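Local coordinates for protein 361aa long hypothetical D-aminopeptidase (Pyrococcus horikoshii, PDB 2DRH) that is of unproven function but probably acts as an aminopeptidase of the peptidase S58 family, at residues I84-W87 and T91-T94; F179-G184 and L224-W229. All blocks are in the same frame, centred on the assembly; numbering follows the deposited sequence.

Contact 1. Residues I84-W87 and T91-T94; sequences IQLW and TIET
Q85 and L86, on the short helix 83-89, touch T91, I92 and E93 of the segment that follows, which opens with strand 91-92, in a tight helix-to-strand connection. The strand pairs antiparallel with strand 65-73 in the large mixed sheet. L86 supplies the apolar half of the contact. Its CD1 lies 3.6 Å from I92 CG1, and the two side chains run side by side, pointing the same way. CG of L86 is anti to the backbone N (chi1 -169°), which sets the branch alongside I92. Both side chains also touch V282 of strand 278-285, so they share one apolar patch on the sheet. The backbones are close here as well: L86 CA makes a CA-H...O contact of 3.6 Å with T91 O.

The polar half is bridged by water. The Q85 chain is extended. The Q85 and E93 side chains cross at about a right angle, and the planes of amide and carboxylate are 86° apart. Q85 NE2 stays 3.8 Å from E93 OE2, and two waters span the distance. One water accepts from Q85 NE2 at 2.8 Å and donates to E93 OE2. The other accepts from Q85 NE2, donates to E93 OE1 at 2.8 Å and also hydrogen-bonds T91 OG1. Protein partners hold both ends. E93 OE1 forms a salt bridge with K66, and E93 OE2 accepts a hydrogen bond from the backbone N of N130.

The E93 charge is therefore probably well compensated although the residue is buried. The flip of the Q85 amide is probably fixed, since OE1 is bonded to K79 NZ of the second subunit and NE2 donates to both waters. One Q85 side chain thus meets the second subunit at OE1 and, through two waters, the E93 carboxylate at NE2.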
loop_
_atom_site.group_PDB
_atom_site.type_symbol
_atom_site.label_atom_id
_atom_site.label_comp_id
_atom_site.label_asym_id
_atom_site.label_seq_id
_atom_site.Cartn_x
_atom_site.Cartn_y
_atom_site.Cartn_z
ATOM N N ILE A 84 1.346 11.706 1.522
ATOM C CA ILE A 84 0.825 11.223 0.247
ATOM C C ILE A 84 1.668 11.648 -0.961
ATOM O O ILE A 84 1.930 10.840 -1.852
ATOM C CB ILE A 84 -0.658 11.643 0.053
ATOM C CG1 ILE A 84 -1.578 10.690 0.836
ATOM C CG2 ILE A 84 -1.037 11.597 -1.409
ATOM C CD1 ILE A 84 -1.221 10.539 2.318
ATOM N N GLN A 85 2.101 12.900 -1.001
ATOM C CA GLN A 85 2.907 13.342 -2.133
ATOM C C GLN A 85 4.331 12.814 -2.002
ATOM O O GLN A 85 4.995 12.573 -3.001
ATOM C CB GLN A 85 2.918 14.875 -2.249
ATOM C CG GLN A 85 3.583 15.385 -3.546
ATOM C CD GLN A 85 3.264 16.837 -3.849
ATOM O OE1 GLN A 85 2.095 17.240 -3.854
ATOM N NE2 GLN A 85 4.304 17.637 -4.112
ATOM N N LEU A 86 4.801 12.637 -0.773
ATOM C CA LEU A 86 6.144 12.117 -0.573
ATOM C C LEU A 86 6.219 10.757 -1.278
ATOM O O LEU A 86 7.163 10.476 -2.047
ATOM C CB LEU A 86 6.445 11.974 0.927
ATOM C CG LEU A 86 7.902 11.682 1.315
ATOM C CD1 LEU A 86 8.146 12.088 2.754
ATOM C CD2 LEU A 86 8.222 10.204 1.108
ATOM N N TRP A 87 5.201 9.930 -1.040
ATOM C CA TRP A 87 5.135 8.607 -1.648
ATOM C C TRP A 87 4.934 8.632 -3.159
ATOM O O TRP A 87 5.542 7.838 -3.886
ATOM C CB TRP A 87 4.015 7.770 -1.021
ATOM C CG TRP A 87 4.343 7.229 0.344
ATOM C CD1 TRP A 87 5.523 6.672 0.742
ATOM C CD2 TRP A 87 3.449 7.117 1.462
ATOM N NE1 TRP A 87 5.423 6.218 2.037
ATOM C CE2 TRP A 87 4.159 6.479 2.502
ATOM C CE3 TRP A 87 2.117 7.492 1.684
ATOM C CZ2 TRP A 87 3.581 6.205 3.748
ATOM C CZ3 TRP A 87 1.543 7.219 2.927
ATOM C CH2 TRP A 87 2.274 6.583 3.938
ATOM N N THR A 91 9.714 12.524 -3.154
ATOM C CA THR A 91 10.551 13.634 -2.704
ATOM C C THR A 91 10.040 14.431 -1.512
ATOM O O THR A 91 8.871 14.323 -1.126
ATOM C CB THR A 91 10.773 14.622 -3.855
ATOM O OG1 THR A 91 9.500 15.006 -4.390
ATOM C CG2 THR A 91 11.612 13.980 -4.970
ATOM N N ILE A 92 10.946 15.218 -0.931
ATOM C CA ILE A 92 10.649 16.114 0.186
ATOM C C ILE A 92 11.081 17.487 -0.320
ATOM O O ILE A 92 12.204 17.642 -0.811
ATOM C CB ILE A 92 11.439 15.732 1.457
ATOM C CG1 ILE A 92 10.774 14.525 2.132
ATOM C CG2 ILE A 92 11.493 16.912 2.418
ATOM C CD1 ILE A 92 11.427 14.099 3.429
ATOM N N GLU A 93 10.192 18.475 -0.214
ATOM C CA GLU A 93 10.469 19.812 -0.737
ATOM C C GLU A 93 10.290 20.932 0.266
ATOM O O GLU A 93 10.127 22.097 -0.111
ATOM C CB GLU A 93 9.565 20.081 -1.944
ATOM C CG GLU A 93 8.087 19.810 -1.677
ATOM C CD GLU A 93 7.206 20.075 -2.887
ATOM O OE1 GLU A 93 7.574 19.651 -4.009
ATOM O OE2 GLU A 93 6.135 20.694 -2.710
ATOM N N THR A 94 10.326 20.576 1.543
ATOM C CA THR A 94 10.153 21.547 2.597
ATOM C C THR A 94 10.901 21.063 3.812
ATOM O O THR A 94 11.248 19.884 3.904
ATOM C CB THR A 94 8.665 21.666 3.010
ATOM O OG1 THR A 94 8.256 20.447 3.653
ATOM C CG2 THR A 94 7.771 21.920 1.783
HETATM O O HOH W 1 3.900 20.383 -4.510
HETATM O O HOH W 2 7.303 16.868 -3.920
#

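Contact 2. Residues F179-G184 and L224-W229; sequences FEFKGG and LELKNW
F181 meets L226 and W229 where a two-stranded antiparallel hairpin, 177-178 with 181-182, approaches the turn after helix 222-225. That turn is a type I beta turn from L226 to W229, closed by the bond from W229 N to L226 O (3.1 Å). The CB of F181 leads to CG, which is anti to the carbonyl carbon (chi1 -76°), and this carries the ring out to the turn. Along the ring, CE1 reaches W229 CD1 at 3.7 Å and lies 4.1 Å from W229 CG. CZ, at the tip, meets both CB and CD2 of L226, each 3.9 Å away. W229 CD1 and L226 CB lie at the ring edge, near its plane. The F181 and W229 rings are oblique, with planes at 56°. R212 makes a cation-pi contact with F181 and also hydrogen-bonds W229 O, so it ties both sides together. I352 of helix 346-355 packs on L226. With an alanine in place of F181, L226 and W229 would probably lose the ring between hairpin and turn, and R212 its cation-pi partner. On the hairpin side, K182 NZ donates to G183 O over 2.9 Å, from above the carbonyl plane.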
loop_
_atom_site.group_PDB
_atom_site.type_symbol
_atom_site.label_atom_id
_atom_site.label_comp_id
_atom_site.label_asym_id
_atom_site.label_seq_id
_atom_site.Cartn_x
_atom_site.Cartn_y
_atom_site.Cartn_z
ATOM N N PHE A 179 7.888 5.432 28.013
ATOM C CA PHE A 179 8.060 4.389 29.021
ATOM C C PHE A 179 7.770 4.937 30.412
ATOM O O PHE A 179 8.318 4.465 31.407
ATOM C CB PHE A 179 9.490 3.840 28.968
ATOM C CG PHE A 179 9.831 3.183 27.666
ATOM C CD1 PHE A 179 9.286 1.943 27.333
ATOM C CD2 PHE A 179 10.669 3.817 26.751
ATOM C CE1 PHE A 179 9.569 1.346 26.107
ATOM C CE2 PHE A 179 10.956 3.228 25.523
ATOM C CZ PHE A 179 10.407 1.991 25.200
ATOM N N GLU A 180 6.907 5.943 30.465
ATOM C CA GLU A 180 6.521 6.582 31.715
ATOM C C GLU A 180 7.671 7.275 32.432
ATOM O O GLU A 180 7.674 7.433 33.652
ATOM C CB GLU A 180 5.793 5.583 32.620
ATOM C CG GLU A 180 4.508 5.115 31.966
ATOM C CD GLU A 180 3.721 4.123 32.797
ATOM O OE1 GLU A 180 3.132 4.527 33.823
ATOM O OE2 GLU A 180 3.697 2.938 32.412
ATOM N N PHE A 181 8.644 7.691 31.630
ATOM C CA PHE A 181 9.792 8.465 32.076
ATOM C C PHE A 181 9.663 9.667 31.147
ATOM O O PHE A 181 8.816 9.661 30.246
ATOM C CB PHE A 181 11.108 7.737 31.799
ATOM C CG PHE A 181 11.390 6.600 32.746
ATOM C CD1 PHE A 181 11.521 6.831 34.111
ATOM C CD2 PHE A 181 11.565 5.304 32.265
ATOM C CE1 PHE A 181 11.828 5.784 34.990
ATOM C CE2 PHE A 181 11.870 4.251 33.130
ATOM C CZ PHE A 181 12.003 4.491 34.494
ATOM N N LYS A 182 10.470 10.701 31.347
ATOM C CA LYS A 182 10.369 11.852 30.464
ATOM C C LYS A 182 10.874 11.438 29.087
ATOM O O LYS A 182 11.901 10.766 28.976
ATOM C CB LYS A 182 11.211 13.009 30.991
ATOM C CG LYS A 182 11.057 14.293 30.192
ATOM C CD LYS A 182 9.650 14.866 30.330
ATOM C CE LYS A 182 9.452 16.069 29.411
ATOM N NZ LYS A 182 9.717 15.702 27.994
ATOM N N GLY A 183 10.139 11.819 28.044
ATOM C CA GLY A 183 10.547 11.495 26.688
ATOM C C GLY A 183 11.080 12.742 26.007
ATOM O O GLY A 183 11.420 13.714 26.684
ATOM N N GLY A 184 11.155 12.727 24.677
ATOM C CA GLY A 184 11.638 13.896 23.957
ATOM C C GLY A 184 12.441 13.618 22.694
ATOM O O GLY A 184 12.197 12.643 21.988
ATOM N N LEU A 224 11.459 -3.247 33.730
ATOM C CA LEU A 224 11.037 -4.036 34.884
ATOM C C LEU A 224 11.859 -3.725 36.131
ATOM O O LEU A 224 11.320 -3.616 37.236
ATOM C CB LEU A 224 11.137 -5.525 34.564
ATOM C CG LEU A 224 10.102 -6.039 33.567
ATOM C CD1 LEU A 224 10.383 -7.498 33.249
ATOM C CD2 LEU A 224 8.703 -5.868 34.153
ATOM N N GLU A 225 13.168 -3.580 35.953
ATOM C CA GLU A 225 14.046 -3.271 37.071
ATOM C C GLU A 225 13.666 -1.937 37.715
ATOM O O GLU A 225 13.898 -1.723 38.904
ATOM C CB GLU A 225 15.504 -3.223 36.604
ATOM C CG GLU A 225 16.112 -4.576 36.244
ATOM C CD GLU A 225 16.113 -5.561 37.411
ATOM O OE1 GLU A 225 16.258 -5.124 38.575
ATOM O OE2 GLU A 225 15.987 -6.778 37.163
ATOM N N LEU A 226 13.081 -1.039 36.931
ATOM C CA LEU A 226 12.686 0.268 37.446
ATOM C C LEU A 226 11.166 0.419 37.560
ATOM O O LEU A 226 10.643 1.528 37.506
ATOM C CB LEU A 226 13.277 1.378 36.560
ATOM C CG LEU A 226 14.775 1.672 36.763
ATOM C CD1 LEU A 226 15.596 0.413 36.560
ATOM C CD2 LEU A 226 15.228 2.755 35.797
ATOM N N LYS A 227 10.475 -0.706 37.719
ATOM C CA LYS A 227 9.017 -0.734 37.858
ATOM C C LYS A 227 8.466 0.356 38.768
ATOM O O LYS A 227 7.622 1.158 38.372
ATOM C CB LYS A 227 8.569 -2.066 38.459
ATOM C CG LYS A 227 8.515 -3.244 37.523
ATOM C CD LYS A 227 8.574 -4.545 38.322
ATOM C CE LYS A 227 7.596 -4.541 39.492
ATOM N NZ LYS A 227 6.195 -4.292 39.050
ATOM N N ASN A 228 8.954 0.363 39.999
ATOM C CA ASN A 228 8.490 1.286 41.025
ATOM C C ASN A 228 9.026 2.715 41.020
ATOM O O ASN A 228 8.640 3.520 41.876
ATOM C CB ASN A 228 8.729 0.642 42.389
ATOM C CG ASN A 228 8.018 -0.693 42.527
ATOM O OD1 ASN A 228 8.565 -1.651 43.076
ATOM N ND2 ASN A 228 6.788 -0.762 42.028
ATOM N N TRP A 229 9.906 3.046 40.081
ATOM C CA TRP A 229 10.422 4.408 40.030
ATOM C C TRP A 229 9.210 5.321 39.800
ATOM O O TRP A 229 8.355 5.029 38.967
ATOM C CB TRP A 229 11.446 4.554 38.902
ATOM C CG TRP A 229 12.273 5.797 39.017
ATOM C CD1 TRP A 229 11.980 7.029 38.509
ATOM C CD2 TRP A 229 13.501 5.941 39.739
ATOM N NE1 TRP A 229 12.951 7.935 38.871
ATOM C CE2 TRP A 229 13.896 7.294 39.626
ATOM C CE3 TRP A 229 14.308 5.058 40.472
ATOM C CZ2 TRP A 229 15.066 7.787 40.224
ATOM C CZ3 TRP A 229 15.471 5.549 41.068
ATOM C CH2 TRP A 229 15.838 6.903 40.938
#

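Overall arrangement
Contact 1 comes first along the chain and closes before contact 2 opens. Their centres are 36 Å apart, on opposite sides of the chain's centre, and their nearest atoms are about 19 Å apart, so they do not touch. The large mixed sheet relates them: strand 91-92 of contact 1 pairs with strand 65-73, and segment 179-184 leads into strand 184-193 of the same sheet. Contact 1 sits where helix 83-89 meets this sheet and a second subunit. Contact 2 lies near the C-terminal helix 346-355, and no other chain of the assembly touches its segments. Contact 1 therefore borders a subunit interface, whereas contact 2 joins parts of a single subunit.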